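Local coordinates for mannan endo-1,6-alpha-mannosidase (Chaetomium thermophilum, PDB 6RY0), which probably hydrolyses alpha-1,6-mannosidic linkages in unbranched mannans and is associated with the transfer of GPI-anchored glycoproteins into fungal cell walls, at residues G131-M135 with C201-L205; F260-A265 with F323-V327; H328-A332 with L349-A353. All blocks are in the same frame, centred on the assembly; numbering follows the deposited sequence.

Interaction 1 (G131-M135 with C201-L205); sequences GFWGM and CFFDL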
ATOM      1  N   GLY A 131       0.352  -3.764  -8.506  1.00  7.39           N
ATOM      2  CA  GLY A 131      -0.714  -3.719  -7.539  1.00  8.04           C
ATOM      3  C   GLY A 131      -0.730  -2.463  -6.726  1.00  7.27           C
ATOM      4  O   GLY A 131      -1.813  -1.928  -6.492  1.00  8.29           O
ATOM      5  N   PHE A 132       0.432  -1.986  -6.284  1.00  7.60           N
ATOM      6  CA  PHE A 132       0.444  -0.755  -5.483  1.00  7.59           C
ATOM      7  C   PHE A 132      -0.069   0.439  -6.272  1.00  6.92           C
ATOM      8  O   PHE A 132      -0.770   1.285  -5.718  1.00  7.38           O
ATOM      9  CB  PHE A 132       1.819  -0.492  -4.893  1.00  9.18           C
ATOM     10  CG  PHE A 132       1.994  -1.077  -3.547  1.00 12.20           C
ATOM     11  CD1 PHE A 132       1.653  -0.363  -2.430  1.00 16.12           C
ATOM     12  CD2 PHE A 132       2.478  -2.370  -3.381  1.00 13.99           C
ATOM     13  CE1 PHE A 132       1.777  -0.923  -1.149  1.00 18.15           C
ATOM     14  CE2 PHE A 132       2.576  -2.919  -2.113  1.00 17.06           C
ATOM     15  CZ  PHE A 132       2.211  -2.167  -1.018  1.00 18.41           C
ATOM     16  N   TRP A 133       0.266   0.535  -7.562  1.00  6.89           N
ATOM     17  CA  TRP A 133      -0.303   1.591  -8.397  1.00  6.80           C
ATOM     18  C   TRP A 133      -1.801   1.417  -8.535  1.00  6.04           C
ATOM     19  O   TRP A 133      -2.553   2.382  -8.444  1.00  6.96           O
ATOM     20  CB  TRP A 133       0.376   1.620  -9.769  1.00  7.49           C
ATOM     21  CG  TRP A 133       1.744   2.223  -9.757  1.00  6.99           C
ATOM     22  CD1 TRP A 133       2.931   1.591  -9.698  1.00  8.42           C
ATOM     23  CD2 TRP A 133       2.039   3.628  -9.816  1.00  6.85           C
ATOM     24  NE1 TRP A 133       3.963   2.520  -9.718  1.00  9.02           N
ATOM     25  CE2 TRP A 133       3.431   3.776  -9.815  1.00  7.91           C
ATOM     26  CE3 TRP A 133       1.245   4.770  -9.862  1.00  8.11           C
ATOM     27  CZ2 TRP A 133       4.046   5.036  -9.861  1.00  9.60           C
ATOM     28  CZ3 TRP A 133       1.854   6.014  -9.918  1.00 10.12           C
ATOM     29  CH2 TRP A 133       3.237   6.134  -9.921  1.00 10.44           C
ATOM     30  N   GLY A 134      -2.270   0.193  -8.768  1.00  6.59           N
ATOM     31  CA  GLY A 134      -3.696  -0.062  -8.824  1.00  6.73           C
ATOM     32  C   GLY A 134      -4.410   0.316  -7.548  1.00  6.74           C
ATOM     33  O   GLY A 134      -5.522   0.862  -7.595  1.00  6.83           O
ATOM     34  N   MET A 135      -3.790   0.025  -6.403  1.00  6.20           N
ATOM     35  CA  MET A 135      -4.365   0.392  -5.114  0.68  6.40           C
ATOM     36  C   MET A 135      -4.451   1.901  -4.930  1.00  6.46           C
ATOM     37  O   MET A 135      -5.413   2.387  -4.344  1.00  6.87           O
ATOM     38  CB  MET A 135      -3.555  -0.278  -4.008  0.68  7.17           C
ATOM     39  CG  MET A 135      -3.823  -1.776  -3.947  0.68  7.78           C
ATOM     40  SD  MET A 135      -2.485  -2.714  -3.172  0.68  8.73           S
ATOM     41  CE  MET A 135      -2.477  -1.923  -1.585  0.68 10.56           C
ATOM     42  N   CYS A 201      -2.072  -7.937  -2.674  1.00  6.68           N
ATOM     43  CA  CYS A 201      -2.489  -6.792  -3.489  1.00  6.42           C
ATOM     44  C   CYS A 201      -3.696  -7.170  -4.342  1.00  6.58           C
ATOM     45  O   CYS A 201      -4.658  -6.399  -4.456  1.00  6.69           O
ATOM     46  CB  CYS A 201      -1.343  -6.317  -4.391  1.00  7.26           C
ATOM     47  SG  CYS A 201       0.041  -5.515  -3.550  1.00  8.09           S
ATOM     48  N   PHE A 202      -3.642  -8.329  -4.983  1.00  6.57           N
ATOM     49  CA  PHE A 202      -4.754  -8.764  -5.828  1.00  6.64           C
ATOM     50  C   PHE A 202      -6.028  -8.990  -5.016  1.00  6.39           C
ATOM     51  O   PHE A 202      -7.121  -8.601  -5.416  1.00  6.72           O
ATOM     52  CB  PHE A 202      -4.300  -9.988  -6.628  1.00  7.36           C
ATOM     53  CG  PHE A 202      -5.345 -10.577  -7.537  1.00  7.40           C
ATOM     54  CD1 PHE A 202      -5.996  -9.824  -8.491  1.00  7.90           C
ATOM     55  CD2 PHE A 202      -5.654 -11.915  -7.464  1.00  9.06           C
ATOM     56  CE1 PHE A 202      -6.921 -10.384  -9.352  1.00  8.54           C
ATOM     57  CE2 PHE A 202      -6.586 -12.468  -8.335  1.00 10.13           C
ATOM     58  CZ  PHE A 202      -7.231 -11.717  -9.247  1.00  9.33           C
ATOM     59  N   PHE A 203      -5.873  -9.606  -3.829  1.00  6.42           N
ATOM     60  CA  PHE A 203      -6.960  -9.800  -2.895  1.00  6.42           C
ATOM     61  C   PHE A 203      -7.583  -8.464  -2.500  1.00  6.39           C
ATOM     62  O   PHE A 203      -8.794  -8.284  -2.547  1.00  6.40           O
ATOM     63  CB  PHE A 203      -6.425 -10.527  -1.663  1.00  6.89           C
ATOM     64  CG  PHE A 203      -7.367 -10.514  -0.491  1.00  6.42           C
ATOM     65  CD1 PHE A 203      -8.608 -11.132  -0.567  1.00  7.12           C
ATOM     66  CD2 PHE A 203      -7.034  -9.881   0.691  1.00  6.75           C
ATOM     67  CE1 PHE A 203      -9.493 -11.085   0.486  1.00  7.62           C
ATOM     68  CE2 PHE A 203      -7.901  -9.839   1.771  1.00  7.30           C
ATOM     69  CZ  PHE A 203      -9.134 -10.438   1.659  1.00  7.60           C
ATOM     70  N   ASP A 204      -6.733  -7.538  -2.043  1.00  6.22           N
ATOM     71  CA  ASP A 204      -7.228  -6.252  -1.574  1.00  6.56           C
ATOM     72  C   ASP A 204      -7.954  -5.503  -2.684  1.00  6.68           C
ATOM     73  O   ASP A 204      -9.016  -4.930  -2.469  1.00  6.63           O
ATOM     74  CB  ASP A 204      -6.009  -5.425  -1.074  1.00  7.32           C
ATOM     75  CG  ASP A 204      -6.416  -4.146  -0.401  1.00  6.67           C
ATOM     76  OD1 ASP A 204      -7.057  -4.267   0.685  1.00  7.31           O
ATOM     77  OD2 ASP A 204      -6.057  -3.054  -0.905  1.00  7.16           O
ATOM     78  N   LEU A 205      -7.390  -5.492  -3.892  1.00  6.54           N
ATOM     79  CA  LEU A 205      -8.060  -4.849  -5.032  0.59  7.33           C
ATOM     80  C   LEU A 205      -9.390  -5.477  -5.315  1.00  7.20           C
ATOM     81  O   LEU A 205     -10.367  -4.776  -5.599  1.00  7.72           O
ATOM     82  CB  LEU A 205      -7.226  -4.932  -6.316  0.59  8.34           C
ATOM     83  CG  LEU A 205      -6.105  -3.910  -6.361  0.59  7.76           C
ATOM     84  CD1 LEU A 205      -5.168  -4.169  -7.510  0.59  8.52           C
ATOM     85  CD2 LEU A 205      -6.624  -2.473  -6.446  0.59  8.83           C
TER

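Interaction 2 (F260-A265 with F323-V327); sequences FSYNAA and FKGYV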
ATOM      1  N   PHE A 260       6.665  -9.370   7.517  1.00  7.54           N
ATOM      2  CA  PHE A 260       6.685  -7.956   7.204  1.00  7.48           C
ATOM      3  C   PHE A 260       5.321  -7.357   7.513  1.00  7.18           C
ATOM      4  O   PHE A 260       4.271  -7.939   7.172  1.00  7.68           O
ATOM      5  CB  PHE A 260       7.076  -7.717   5.749  1.00  8.30           C
ATOM      6  CG  PHE A 260       8.498  -8.097   5.459  1.00  9.19           C
ATOM      7  CD1 PHE A 260       9.521  -7.262   5.854  1.00 10.40           C
ATOM      8  CD2 PHE A 260       8.818  -9.289   4.854  1.00 10.97           C
ATOM      9  CE1 PHE A 260      10.829  -7.611   5.640  1.00 12.52           C
ATOM     10  CE2 PHE A 260      10.141  -9.648   4.639  1.00 13.17           C
ATOM     11  CZ  PHE A 260      11.130  -8.812   5.035  1.00 13.48           C
ATOM     12  N   SER A 261       5.330  -6.177   8.125  1.00  6.99           N
ATOM     13  CA  SER A 261       4.104  -5.599   8.645  1.00  7.33           C
ATOM     14  C   SER A 261       3.047  -5.413   7.567  1.00  7.78           C
ATOM     15  O   SER A 261       1.852  -5.647   7.804  1.00  8.19           O
ATOM     16  CB  SER A 261       4.429  -4.266   9.302  1.00  7.73           C
ATOM     17  OG  SER A 261       4.871  -3.299   8.375  1.00  7.54           O
ATOM     18  N   TYR A 262       3.471  -4.996   6.384  1.00  8.10           N
ATOM     19  CA  TYR A 262       2.499  -4.657   5.340  1.00  8.68           C
ATOM     20  C   TYR A 262       1.762  -5.875   4.817  1.00  7.49           C
ATOM     21  O   TYR A 262       0.691  -5.712   4.251  1.00  7.93           O
ATOM     22  CB  TYR A 262       3.138  -3.837   4.201  1.00 11.11           C
ATOM     23  CG  TYR A 262       3.989  -4.564   3.163  1.00 12.33           C
ATOM     24  CD1 TYR A 262       4.768  -5.686   3.469  1.00 13.09           C
ATOM     25  CD2 TYR A 262       4.023  -4.099   1.864  1.00 14.16           C
ATOM     26  CE1 TYR A 262       5.556  -6.315   2.519  1.00 14.89           C
ATOM     27  CE2 TYR A 262       4.831  -4.730   0.917  1.00 15.05           C
ATOM     28  CZ  TYR A 262       5.578  -5.853   1.240  1.00 15.77           C
ATOM     29  OH  TYR A 262       6.352  -6.505   0.311  1.00 18.07           O
ATOM     30  N   ASN A 263       2.319  -7.066   4.942  1.00  7.21           N
ATOM     31  CA  ASN A 263       1.618  -8.260   4.483  1.00  7.35           C
ATOM     32  C   ASN A 263       0.405  -8.552   5.338  1.00  6.89           C
ATOM     33  O   ASN A 263      -0.728  -8.659   4.841  1.00  6.97           O
ATOM     34  CB  ASN A 263       2.562  -9.478   4.440  1.00  7.58           C
ATOM     35  CG  ASN A 263       3.330  -9.577   3.158  1.00  8.74           C
ATOM     36  OD1 ASN A 263       2.830  -9.183   2.101  1.00 10.05           O
ATOM     37  ND2 ASN A 263       4.523 -10.160   3.214  1.00  9.26           N
ATOM     38  N   ALA A 264       0.584  -8.640   6.642  1.00  7.50           N
ATOM     39  CA  ALA A 264      -0.562  -8.860   7.524  1.00  7.10           C
ATOM     40  C   ALA A 264      -1.530  -7.695   7.433  1.00  6.59           C
ATOM     41  O   ALA A 264      -2.749  -7.897   7.417  1.00  6.77           O
ATOM     42  CB  ALA A 264      -0.115  -9.097   8.968  1.00  8.02           C
ATOM     43  N   ALA A 265      -1.031  -6.465   7.403  1.00  6.22           N
ATOM     44  CA  ALA A 265      -1.931  -5.325   7.388  1.00  6.69           C
ATOM     45  C   ALA A 265      -2.744  -5.260   6.095  1.00  6.04           C
ATOM     46  O   ALA A 265      -3.915  -4.858   6.138  1.00  6.18           O
ATOM     47  CB  ALA A 265      -1.169  -4.009   7.594  1.00  7.52           C
ATOM     48  N   PHE A 323       6.872   0.487   5.059  1.00  7.20           N
ATOM     49  CA  PHE A 323       5.751  -0.409   5.389  1.00  7.03           C
ATOM     50  C   PHE A 323       4.904   0.124   6.523  1.00  7.17           C
ATOM     51  O   PHE A 323       3.674   0.029   6.492  1.00  7.35           O
ATOM     52  CB  PHE A 323       6.226  -1.827   5.700  1.00  7.50           C
ATOM     53  CG  PHE A 323       6.905  -2.571   4.580  1.00  7.67           C
ATOM     54  CD1 PHE A 323       6.836  -2.161   3.235  1.00  7.97           C
ATOM     55  CD2 PHE A 323       7.614  -3.736   4.865  1.00  8.45           C
ATOM     56  CE1 PHE A 323       7.469  -2.883   2.236  1.00  8.52           C
ATOM     57  CE2 PHE A 323       8.226  -4.455   3.866  1.00  9.27           C
ATOM     58  CZ  PHE A 323       8.165  -4.028   2.555  1.00  9.31           C
ATOM     59  N   LYS A 324       5.545   0.671   7.564  1.00  7.60           N
ATOM     60  CA  LYS A 324       4.782   1.081   8.739  1.00  7.95           C
ATOM     61  C   LYS A 324       3.816   2.230   8.402  1.00  7.57           C
ATOM     62  O   LYS A 324       2.781   2.371   9.054  1.00  7.82           O
ATOM     63  CB  LYS A 324       5.697   1.362   9.935  1.00  8.61           C
ATOM     64  CG  LYS A 324       6.739   2.437   9.690  1.00  8.32           C
ATOM     65  CD  LYS A 324       7.622   2.679  10.917  1.00  8.11           C
ATOM     66  CE  LYS A 324       8.322   1.439  11.413  1.00  8.38           C
ATOM     67  NZ  LYS A 324       9.416   1.751  12.378  1.00  8.77           N
ATOM     68  N   GLY A 325       4.108   3.048   7.394  1.00  7.28           N
ATOM     69  CA  GLY A 325       3.140   4.044   6.971  1.00  7.29           C
ATOM     70  C   GLY A 325       1.870   3.432   6.415  1.00  6.86           C
ATOM     71  O   GLY A 325       0.758   3.893   6.667  1.00  7.51           O
ATOM     72  N   TYR A 326       2.032   2.399   5.573  1.00  6.90           N
ATOM     73  CA  TYR A 326       0.869   1.663   5.055  0.67  6.65           C
ATOM     74  C   TYR A 326       0.080   1.037   6.193  1.00  6.44           C
ATOM     75  O   TYR A 326      -1.153   1.061   6.191  1.00  6.69           O
ATOM     76  CB  TYR A 326       1.267   0.548   4.081  0.67  6.23           C
ATOM     77  CG  TYR A 326       2.290   0.962   3.065  0.67  6.43           C
ATOM     78  CD1 TYR A 326       2.353   2.252   2.564  0.67  6.69           C
ATOM     79  CD2 TYR A 326       3.217   0.057   2.604  0.67  6.41           C
ATOM     80  CE1 TYR A 326       3.326   2.631   1.659  0.67  6.88           C
ATOM     81  CE2 TYR A 326       4.189   0.412   1.676  0.67  7.07           C
ATOM     82  CZ  TYR A 326       4.241   1.697   1.219  0.67  7.22           C
ATOM     83  OH  TYR A 326       5.225   2.123   0.342  0.67  7.95           O
ATOM     84  N   VAL A 327       0.772   0.478   7.183  1.00  6.33           N
ATOM     85  CA  VAL A 327       0.099  -0.123   8.335  1.00  6.83           C
ATOM     86  C   VAL A 327      -0.843   0.900   8.964  1.00  6.23           C
ATOM     87  O   VAL A 327      -2.012   0.625   9.225  1.00  6.42           O
ATOM     88  CB  VAL A 327       1.118  -0.677   9.342  1.00  7.64           C
ATOM     89  CG1 VAL A 327       0.411  -1.132  10.593  1.00  8.23           C
ATOM     90  CG2 VAL A 327       1.937  -1.787   8.733  1.00  8.29           C
TER

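Interaction 3 (H328-A332 with L349-A353); sequences HRWMA and LRTSA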
ATOM      1  N   HIS A 328      -0.322   2.103   9.228  1.00  6.32           N
ATOM      2  CA  HIS A 328      -1.164   3.129   9.826  1.00  6.52           C
ATOM      3  C   HIS A 328      -2.356   3.493   8.956  1.00  6.40           C
ATOM      4  O   HIS A 328      -3.484   3.536   9.428  1.00  7.04           O
ATOM      5  CB  HIS A 328      -0.323   4.403  10.108  1.00  6.67           C
ATOM      6  CG  HIS A 328       0.359   4.381  11.444  1.00  6.59           C
ATOM      7  ND1 HIS A 328      -0.148   5.075  12.508  1.00  6.87           N
ATOM      8  CD2 HIS A 328       1.491   3.769  11.913  1.00  7.43           C
ATOM      9  CE1 HIS A 328       0.644   4.875  13.563  1.00  7.20           C
ATOM     10  NE2 HIS A 328       1.653   4.092  13.240  1.00  8.06           N
ATOM     11  N   ARG A 329      -2.108   3.799   7.688  1.00  6.12           N
ATOM     12  CA  ARG A 329      -3.204   4.275   6.827  1.00  6.65           C
ATOM     13  C   ARG A 329      -4.259   3.202   6.633  1.00  6.38           C
ATOM     14  O   ARG A 329      -5.462   3.497   6.634  1.00  7.00           O
ATOM     15  CB  ARG A 329      -2.657   4.741   5.453  1.00  9.40           C
ATOM     16  CG  ARG A 329      -2.006   6.074   5.475  1.00  9.24           C
ATOM     17  CD  ARG A 329      -1.161   6.340   4.190  1.00 11.25           C
ATOM     18  NE  ARG A 329      -1.936   6.101   3.036  1.00 11.84           N
ATOM     19  CZ  ARG A 329      -1.571   5.348   2.009  1.00 11.42           C
ATOM     20  NH1 ARG A 329      -0.372   4.781   1.887  1.00 12.33           N
ATOM     21  NH2 ARG A 329      -2.475   5.131   1.031  1.00 13.43           N
ATOM     22  N   TRP A 330      -3.818   1.971   6.414  1.00  6.21           N
ATOM     23  CA  TRP A 330      -4.737   0.870   6.154  1.00  6.25           C
ATOM     24  C   TRP A 330      -5.513   0.502   7.415  1.00  6.35           C
ATOM     25  O   TRP A 330      -6.733   0.294   7.360  1.00  6.82           O
ATOM     26  CB  TRP A 330      -3.994  -0.334   5.612  1.00  6.44           C
ATOM     27  CG  TRP A 330      -3.407  -0.145   4.256  1.00  7.05           C
ATOM     28  CD1 TRP A 330      -3.728   0.784   3.329  1.00  8.81           C
ATOM     29  CD2 TRP A 330      -2.350  -0.930   3.697  1.00  7.06           C
ATOM     30  NE1 TRP A 330      -2.906   0.632   2.224  1.00  9.81           N
ATOM     31  CE2 TRP A 330      -2.058  -0.421   2.436  1.00  8.44           C
ATOM     32  CE3 TRP A 330      -1.607  -2.008   4.170  1.00  7.25           C
ATOM     33  CZ2 TRP A 330      -1.088  -0.969   1.617  1.00  9.31           C
ATOM     34  CZ3 TRP A 330      -0.612  -2.533   3.377  1.00  8.24           C
ATOM     35  CH2 TRP A 330      -0.380  -2.020   2.104  1.00  8.85           C
ATOM     36  N   MET A 331      -4.834   0.424   8.557  1.00  6.18           N
ATOM     37  CA  MET A 331      -5.541   0.120   9.807  1.00  6.37           C
ATOM     38  C   MET A 331      -6.552   1.203  10.164  1.00  6.34           C
ATOM     39  O   MET A 331      -7.628   0.912  10.677  1.00  6.92           O
ATOM     40  CB  MET A 331      -4.578  -0.137  10.953  1.00  6.79           C
ATOM     41  CG  MET A 331      -3.809  -1.453  10.794  1.00  7.20           C
ATOM     42  SD  MET A 331      -2.670  -1.826  12.140  1.00  7.84           S
ATOM     43  CE  MET A 331      -3.815  -2.311  13.418  1.00 11.18           C
ATOM     44  N   ALA A 332      -6.232   2.454   9.874  1.00  6.37           N
ATOM     45  CA  ALA A 332      -7.179   3.523  10.112  1.00  6.95           C
ATOM     46  C   ALA A 332      -8.452   3.309   9.295  1.00  6.69           C
ATOM     47  O   ALA A 332      -9.576   3.433   9.801  1.00  7.14           O
ATOM     48  CB  ALA A 332      -6.549   4.873   9.856  1.00  7.42           C
ATOM     49  N   LEU A 349      -2.679   3.123  17.179  1.00  8.14           N
ATOM     50  CA  LEU A 349      -2.156   4.026  16.162  1.00  7.67           C
ATOM     51  C   LEU A 349      -1.751   5.355  16.797  1.00  8.01           C
ATOM     52  O   LEU A 349      -0.773   5.976  16.362  1.00  8.17           O
ATOM     53  CB  LEU A 349      -3.125   4.232  15.013  1.00  7.69           C
ATOM     54  CG  LEU A 349      -3.486   2.973  14.225  1.00  7.58           C
ATOM     55  CD1 LEU A 349      -4.363   3.349  13.049  1.00  7.91           C
ATOM     56  CD2 LEU A 349      -2.250   2.186  13.787  1.00  8.38           C
ATOM     57  N   ARG A 350      -2.495   5.810  17.788  1.00  8.31           N
ATOM     58  CA  ARG A 350      -2.123   7.056  18.440  1.00  8.80           C
ATOM     59  C   ARG A 350      -0.767   6.948  19.137  1.00  8.74           C
ATOM     60  O   ARG A 350       0.076   7.846  18.975  1.00  9.30           O
ATOM     61  CB  ARG A 350      -3.214   7.471  19.430  1.00 10.03           C
ATOM     62  CG  ARG A 350      -2.848   8.587  20.357  1.00 11.92           C
ATOM     63  CD  ARG A 350      -2.800   9.886  19.622  1.00 13.71           C
ATOM     64  NE  ARG A 350      -2.138  10.892  20.456  1.00 14.57           N
ATOM     65  CZ  ARG A 350      -2.138  12.177  20.182  1.00 14.78           C
ATOM     66  NH1 ARG A 350      -2.847  12.621  19.137  1.00 15.24           N
ATOM     67  NH2 ARG A 350      -1.433  12.995  20.945  1.00 15.95           N
ATOM     68  N   THR A 351      -0.536   5.911  19.942  1.00  8.70           N
ATOM     69  CA  THR A 351       0.754   5.801  20.589  1.00  9.20           C
ATOM     70  C   THR A 351       1.882   5.617  19.568  1.00  8.34           C
ATOM     71  O   THR A 351       3.002   6.094  19.757  1.00  8.99           O
ATOM     72  CB  THR A 351       0.795   4.700  21.661  1.00 10.52           C
ATOM     73  OG1 THR A 351       0.256   3.486  21.126  1.00 10.14           O
ATOM     74  CG2 THR A 351      -0.047   5.113  22.859  1.00 11.73           C
ATOM     75  N   SER A 352       1.600   4.931  18.462  1.00  7.92           N
ATOM     76  CA  SER A 352       2.615   4.708  17.447  1.00  7.79           C
ATOM     77  C   SER A 352       2.953   6.037  16.763  1.00  7.36           C
ATOM     78  O   SER A 352       4.138   6.335  16.542  1.00  8.20           O
ATOM     79  CB  SER A 352       2.125   3.634  16.478  1.00  7.91           C
ATOM     80  OG  SER A 352       3.090   3.291  15.529  1.00  8.12           O
ATOM     81  N   ALA A 353       1.946   6.843  16.417  1.00  7.74           N
ATOM     82  CA  ALA A 353       2.175   8.138  15.816  1.00  7.87           C
ATOM     83  C   ALA A 353       2.870   9.107  16.797  1.00  7.91           C
ATOM     84  O   ALA A 353       3.670   9.920  16.359  1.00  8.12           O
ATOM     85  CB  ALA A 353       0.880   8.757  15.339  1.00  8.25           C
TER

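Interaction 1 (G131-M135 with C201-L205)
Gly131 sits directly across from Cys201, and their CA atoms are 5.4 Å apart. Having no side chain, the glycine lets the cysteine come in against its backbone, with Gly131 CA 4.1 Å from Cys201 CB; a beta carbon here would probably run into that same CB. One residue on, Phe132 starts out pointing away from the partner helix, yet its ring swings back far enough to meet the cysteine sulfur. Cys201 SG is 4.6 Å from the centroid of the Phe132 ring and 43° off the ring normal, an oblique sulfur-aromatic contact with CE2 as its nearest ring atom. The sulfur gets there because it stands anti to the carbonyl carbon (chi1 -70°). Trp77 meets the ring of Phe132 edge-to-face.

The two helices, 127-142 and 196-213, run nearly parallel, their local axes 20° apart and 9.6 Å at closest approach. Such neighbouring parallel helices are consistent with the inner ring of the (alpha/alpha)6 barrel of glycosyl hydrolase family 76.

Gly134, like Gly131, offers bare backbone: its O lies 3.7 Å from Leu205 CD2, so the leucine methyl packs against a peptide group. Met135 and Leu205 each have a second conformer, so their contacts hold for the conformers described. Met135 lays its sulfur beside Cys201, SD to SG 3.8 Å, while its CG packs on Leu205 CD2, also at 3.8 Å. The bend at its third torsion brings the terminal CE to within 3.8 Å of Asp204 OD2, methionine and aspartate crossing at about a right angle. That carboxylate is held elsewhere, OD1 by a hydrogen bond to His269 ND1 and OD2 by a salt bridge to Arg208, and the methionine methyl merely packs beside it.

Interaction 2 (F260-A265 with F323-V327)
Tyr262 and Phe323 lay their rings flat on one another, and this face-to-face stack carries the contact. The centroids are 3.6 Å apart and the planes differ by only 8°, so the rings overlap almost fully; Tyr262 CZ lies 3.4 Å from Phe323 CZ. Tyr262 CG takes the position between the backbone N and the carbonyl carbon (chi1 78°), which turns the ring to lie over the phenylalanine from helix 323-337. Phe260, at the N-cap position of helix 261-278, completes an aromatic cluster: its CD1 reaches the edge of the Phe323 ring, 3.7 Å from CE2, with the two planes at 84°. Phe323 is thus covered on one face and met at its rim by residues of the same segment.

Val327 makes the methyl contacts: its CG2 packs on Ala265 CB at 4.0 Å and lies 3.3 Å from the hydroxyl oxygen Ser261 OG. The serine oxygen also lies 3.3 Å from Phe323 CB, but its polar bond goes elsewhere, to Glu306 OE1. With an alanine at Tyr262, the face of the Phe323 ring would probably lose its stacking partner, leaving a gap between the helix starts and the phenylalanine freer to turn.

Both helices begin here and run side by side, nearly parallel, with local axes 8.7 Å apart at closest approach, consistent with adjacent inner helices of the (alpha/alpha)6 barrel of this family. Tyr262 is also about 9 Å, side chain to side chain, from Asp129, a calcium ligand in another structure of this protein. No hydrogen bond joins the two segments: the helix starts are held together by ring overlap and methyl packing, and the buried serine hydroxyl is satisfied by an acid outside the pair.

Interaction 3 (H328-A332 with L349-A353)
The His328 ring has a leucine methyl over one face and two oxygens at its edge. Leu349 CD2 sits 4.0 Å from the ring centroid, 19° off the normal and offset toward the rim, in a CH-pi contact. In the plane of the ring, NE2 is hydrogen-bonded to Ser352 OG at 2.8 Å, with an angle of 153°. Also in that plane is the backbone Leu349 O, 3.3 Å from His328 CE1. Methyl and edge partners together fix how the imidazole is turned. Ser352 places its hydroxyl at the ring with OG anti to the backbone N (chi1 -175°), and the same oxygen is hydrogen-bonded by Val304 N, so a second-shell backbone NH steadies the group that holds the histidine.

Helices 323-337 and 342-358 follow one another in the chain as an antiparallel helical hairpin, their local axes 11.5 Å apart at closest approach. This fits an inner helix backed by an outer one in the (alpha/alpha)6 barrel of family 76. The wide spacing is spanned by the histidine and Leu349, which slide past each other in opposite directions.

The other leucine branch works on the helix itself. Leu349 CD1 is 3.8 Å from Ala332 N and 4.1 Å from Met331 CB, lodged against the turn that follows His328. Phe299 touches Met331, Leu349 and Ser352, while Ala398 of helix 389-401 touches the histidine.

How the interactions relate
All three contacts are buried, but interactions 1 and 2 lie deeper, their centres about 8 Å from that of the chain, against about 14 Å for interaction 3. The first two join parallel helix pairs, consistent with the inner ring of the barrel, by sulfur and aromatic packing without a hydrogen bond; the third probably sets an inner helix against an outer one and adds a polar histidine-serine bond. Helix 323-337 serves interactions 2 and 3, and helix 261-278 also bears on interaction 1. Trp330 ties them together: its CZ2 lies 4.0 Å from Phe132 CE1, and its CZ3 is 3.5 Å from Tyr262 O. Phe132 also packs on Tyr262.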